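Local coordinates for Non-ribosomal peptide synthetase (PDB 3WV4), which is a non-ribosomal peptide synthetase fragment of the AMP-binding enzyme family, in the ANL clan, at residues 188-191 / 192-196; 212-215 / 216-219. All coordinates share one frame; numbering follows the deposited sequence.

Interaction 1: 188-191 / 192-196; sequences VEVS and PEDLA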
loop_
_atom_site.group_PDB
_atom_site.type_symbol
_atom_site.label_atom_id
_atom_site.label_comp_id
_atom_site.label_asym_id
_atom_site.label_seq_id
_atom_site.Cartn_x
_atom_site.Cartn_y
_atom_site.Cartn_z
ATOM N N VAL A 188 6.126 -21.589 -8.175
ATOM C CA VAL A 188 7.327 -21.413 -8.935
ATOM C C VAL A 188 8.274 -20.809 -7.934
ATOM O O VAL A 188 7.814 -20.241 -6.958
ATOM C CB VAL A 188 7.038 -20.448 -10.097
ATOM C CG1 VAL A 188 7.898 -19.192 -10.053
ATOM C CG2 VAL A 188 7.062 -21.149 -11.429
ATOM N N GLU A 189 9.577 -20.915 -8.183
ATOM C CA GLU A 189 10.606 -20.351 -7.332
ATOM C C GLU A 189 10.532 -18.827 -7.290
ATOM O O GLU A 189 10.677 -18.181 -8.304
ATOM C CB GLU A 189 11.991 -20.803 -7.854
ATOM C CG GLU A 189 13.236 -20.144 -7.211
ATOM C CD GLU A 189 13.778 -20.876 -5.987
ATOM O OE1 GLU A 189 13.020 -21.620 -5.327
ATOM O OE2 GLU A 189 14.973 -20.683 -5.679
ATOM N N VAL A 190 10.290 -18.276 -6.105
ATOM C CA VAL A 190 10.402 -16.829 -5.878
ATOM C C VAL A 190 11.155 -16.616 -4.585
ATOM O O VAL A 190 10.839 -17.249 -3.576
ATOM C CB VAL A 190 9.020 -16.191 -5.738
ATOM C CG1 VAL A 190 9.142 -14.689 -5.450
ATOM C CG2 VAL A 190 8.198 -16.469 -6.985
ATOM N N SER A 191 12.154 -15.756 -4.606
ATOM C CA SER A 191 12.965 -15.534 -3.396
ATOM C C SER A 191 12.358 -14.400 -2.608
ATOM O O SER A 191 11.818 -13.471 -3.201
ATOM C CB SER A 191 14.405 -15.173 -3.764
ATOM O OG SER A 191 15.074 -14.659 -2.634
ATOM N N PRO A 192 12.449 -14.457 -1.269
ATOM C CA PRO A 192 12.028 -13.325 -0.459
ATOM C C PRO A 192 12.738 -12.040 -0.821
ATOM O O PRO A 192 12.226 -10.950 -0.505
ATOM C CB PRO A 192 12.424 -13.750 0.935
ATOM C CG PRO A 192 12.182 -15.242 0.897
ATOM C CD PRO A 192 12.663 -15.664 -0.450
ATOM N N GLU A 193 13.909 -12.157 -1.465
ATOM C CA GLU A 193 14.673 -10.980 -1.866
ATOM C C GLU A 193 14.275 -10.476 -3.214
ATOM O O GLU A 193 14.724 -9.442 -3.621
ATOM C CB GLU A 193 16.158 -11.304 -1.869
ATOM C CG GLU A 193 16.712 -11.547 -0.465
ATOM C CD GLU A 193 18.101 -12.178 -0.461
ATOM O OE1 GLU A 193 19.067 -11.505 -0.849
ATOM O OE2 GLU A 193 18.213 -13.357 -0.075
ATOM N N ASP A 194 13.446 -11.215 -3.936
ATOM C CA ASP A 194 12.975 -10.747 -5.249
ATOM C C ASP A 194 12.100 -9.525 -5.110
ATOM O O ASP A 194 11.291 -9.401 -4.184
ATOM C CB ASP A 194 12.152 -11.816 -5.956
ATOM C CG ASP A 194 13.007 -12.951 -6.513
ATOM O OD1 ASP A 194 14.230 -12.809 -6.638
ATOM O OD2 ASP A 194 12.429 -14.000 -6.837
ATOM N N LEU A 195 12.273 -8.618 -6.051
ATOM C CA LEU A 195 11.403 -7.472 -6.201
ATOM C C LEU A 195 9.970 -7.885 -6.461
ATOM O O LEU A 195 9.715 -8.752 -7.284
ATOM C CB LEU A 195 11.881 -6.594 -7.348
ATOM C CG LEU A 195 13.260 -5.966 -7.158
ATOM C CD1 LEU A 195 13.444 -4.903 -8.236
ATOM C CD2 LEU A 195 13.353 -5.346 -5.771
ATOM N N ALA A 196 9.048 -7.256 -5.743
ATOM C CA ALA A 196 7.620 -7.486 -5.925
ATOM C C ALA A 196 6.908 -6.261 -6.489
ATOM O O ALA A 196 5.977 -6.384 -7.319
ATOM C CB ALA A 196 7.003 -7.861 -4.584
#

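Interaction 2: 212-215 / 216-219; sequences ACPH and QQIV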
loop_
_atom_site.group_PDB
_atom_site.type_symbol
_atom_site.label_atom_id
_atom_site.label_comp_id
_atom_site.label_asym_id
_atom_site.label_seq_id
_atom_site.Cartn_x
_atom_site.Cartn_y
_atom_site.Cartn_z
ATOM N N ALA A 212 12.152 0.419 -5.036
ATOM C CA ALA A 212 12.159 -0.976 -5.365
ATOM C C ALA A 212 11.907 -1.755 -4.139
ATOM O O ALA A 212 12.713 -1.738 -3.199
ATOM C CB ALA A 212 13.496 -1.402 -5.961
ATOM N N CYS A 213 10.817 -2.519 -4.165
ATOM C CA CYS A 213 10.346 -3.152 -2.964
ATOM C C CYS A 213 10.377 -4.631 -3.090
ATOM O O CYS A 213 9.562 -5.210 -3.847
ATOM C CB CYS A 213 8.909 -2.699 -2.655
ATOM S SG CYS A 213 8.695 -0.924 -2.447
ATOM N N PRO A 214 11.254 -5.282 -2.325
ATOM C CA PRO A 214 11.264 -6.718 -2.331
ATOM C C PRO A 214 10.148 -7.318 -1.528
ATOM O O PRO A 214 9.636 -6.701 -0.628
ATOM C CB PRO A 214 12.620 -7.071 -1.679
ATOM C CG PRO A 214 13.424 -5.813 -1.780
ATOM C CD PRO A 214 12.387 -4.751 -1.568
ATOM N N HIS A 215 9.842 -8.569 -1.797
ATOM C CA HIS A 215 8.846 -9.335 -1.007
ATOM C C HIS A 215 8.979 -9.247 0.488
ATOM O O HIS A 215 7.998 -8.965 1.195
ATOM C CB HIS A 215 8.932 -10.830 -1.373
ATOM C CG HIS A 215 8.265 -11.156 -2.670
ATOM N ND1 HIS A 215 7.016 -11.743 -2.733
ATOM C CD2 HIS A 215 8.650 -10.953 -3.957
ATOM C CE1 HIS A 215 6.672 -11.901 -4.002
ATOM N NE2 HIS A 215 7.639 -11.421 -4.762
ATOM N N GLN A 216 10.161 -9.497 1.017
ATOM C CA GLN A 216 10.239 -9.626 2.480
ATOM C C GLN A 216 9.962 -8.341 3.205
ATOM O O GLN A 216 9.391 -8.358 4.279
ATOM C CB GLN A 216 11.621 -9.991 3.026
ATOM C CG GLN A 216 12.710 -10.351 2.100
ATOM C CD GLN A 216 14.000 -10.691 2.847
ATOM O OE1 GLN A 216 15.081 -10.287 2.431
ATOM N NE2 GLN A 216 13.878 -11.410 3.937
ATOM N N GLN A 217 10.515 -7.236 2.701
ATOM C CA GLN A 217 10.315 -5.940 3.329
ATOM C C GLN A 217 8.800 -5.639 3.379
ATOM O O GLN A 217 8.288 -5.109 4.366
ATOM C CB GLN A 217 11.010 -4.832 2.547
ATOM C CG GLN A 217 12.475 -4.639 2.846
ATOM C CD GLN A 217 13.374 -5.471 1.957
ATOM O OE1 GLN A 217 13.067 -6.608 1.635
ATOM N NE2 GLN A 217 14.470 -4.895 1.540
ATOM N N ILE A 218 8.106 -5.976 2.301
ATOM C CA ILE A 218 6.697 -5.646 2.156
ATOM C C ILE A 218 5.920 -6.403 3.200
ATOM O O ILE A 218 5.171 -5.827 3.951
ATOM C CB ILE A 218 6.150 -5.957 0.728
ATOM C CG1 ILE A 218 6.720 -4.965 -0.326
ATOM C CG2 ILE A 218 4.634 -5.797 0.668
ATOM C CD1 ILE A 218 6.376 -5.374 -1.767
ATOM N N VAL A 219 6.156 -7.706 3.293
ATOM C CA VAL A 219 5.456 -8.529 4.233
ATOM C C VAL A 219 5.811 -8.080 5.608
ATOM O O VAL A 219 4.930 -7.957 6.479
ATOM C CB VAL A 219 5.814 -10.000 4.023
ATOM C CG1 VAL A 219 5.230 -10.902 5.100
ATOM C CG2 VAL A 219 5.279 -10.463 2.663
#

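Interaction 1: 188-191 / 192-196
Val190 and Ser191 lead into a type I beta turn, Ser191 to Asp194, and both meet the Asp194 carboxylate that folds back over them. Methyl CG1 of Val190 lies 3.6 Å from Asp194 OD2, the two side chains passing at a slant. Ser191 then gives three of its polar atoms to the turn. Ser191 N donates to Asp194 OD2 at 2.9 Å, nearly straight (165°) but from well above the carboxylate plane. Ser191 O accepts from Asp194 N, also at 2.9 Å, closing the turn. Ser191 OG accepts from Glu193 N at 3.0 Å, an ST turn made possible because chi1 of 166° swings the hydroxyl away from the residue's own N and beside its carbonyl carbon. Ser191 and Asp194 thus grip each other in both directions. OD2 also forms a salt bridge with Arg94, which helps to fix the carboxylate and would be expected to stabilise its negative charge. The turn lies near the surface, in the loop that leads along the chain from helix 168-180 into strand 195-200. Helix 215-229 borders it through His215, touched by Val190, and through Gln216, against which Pro192 and Glu193 pack, while Leu195 reaches Ala212 and Pro214 on strand 210-214.

Interaction 2: 212-215 / 216-219
Pro214 and Gln217 meet at a strand-to-helix junction, where strand 210-214 ends and Pro214 takes the N-cap position of helix 215-229. The Gln217 amide lies against the pyrrolidine ring, with OE1 3.4 Å from Pro214 CB and NE2 3.6 Å from Pro214 CG. A bend at chi2 (90°) folds the glutamine chain back along the helix end to bring its amide there. Elsewhere in the junction Ile218 turns toward the strand, its CD1 resting 3.8 Å from Cys213 CB in apolar contact and its CG1 passing 3.4 Å from Pro214 O. The backbone supplies the link between strand end and helix: Ile218 N reaches Pro214 O in a weak hydrogen bond of 3.4 Å, whereas Val219 N makes a firmer one to His215 O, at 3.1 Å and almost straight (170°). Beside that second bond, Val219 CG2 packs 3.4 Å from the same His215 O.

Further out, the junction's side chains are positioned by other parts of the chain. Ile218 packs against Ala196 and Val197 of the adjoining strand 195-200 and against Tyr250 and Leu253 of helix 246-258; Val47, at the start of helix 47-57, touches both Ile218 and Val219. Met398 lies against Cys213 and Gln217 from a loop that also holds the glutamine amide in place, since Gln217 NE2 hydrogen-bonds to Val397 O. The CB of His215 points away from the residues that follow it. The His215 ring meets that of His48 of helix 47-57 with the planes nearly perpendicular, about 85° apart, and its ND1 is hydrogen-bonded to the backbone N of Val47.

Overall arrangement
Interactions 1 and 2 follow each other along the chain and lie side by side, their centres about 9 Å apart. The turn within 188-196 leads into strand 195-200, which pairs antiparallel with strand 210-214 just before the helix begins at 215-219. Two probable backbone hydrogen bonds join them: Ala196 N to Cys213 O at 2.8 Å, and His215 N to Asp194 O at 2.9 Å. Close by, Pro192 O packs 3.4 Å from His215 CB. Between the two strands runs a loop rich in glycine, serine and threonine, consistent with the signature P-loop of ANL enzymes; both contacts lie at the open end of the hairpin, away from that loop.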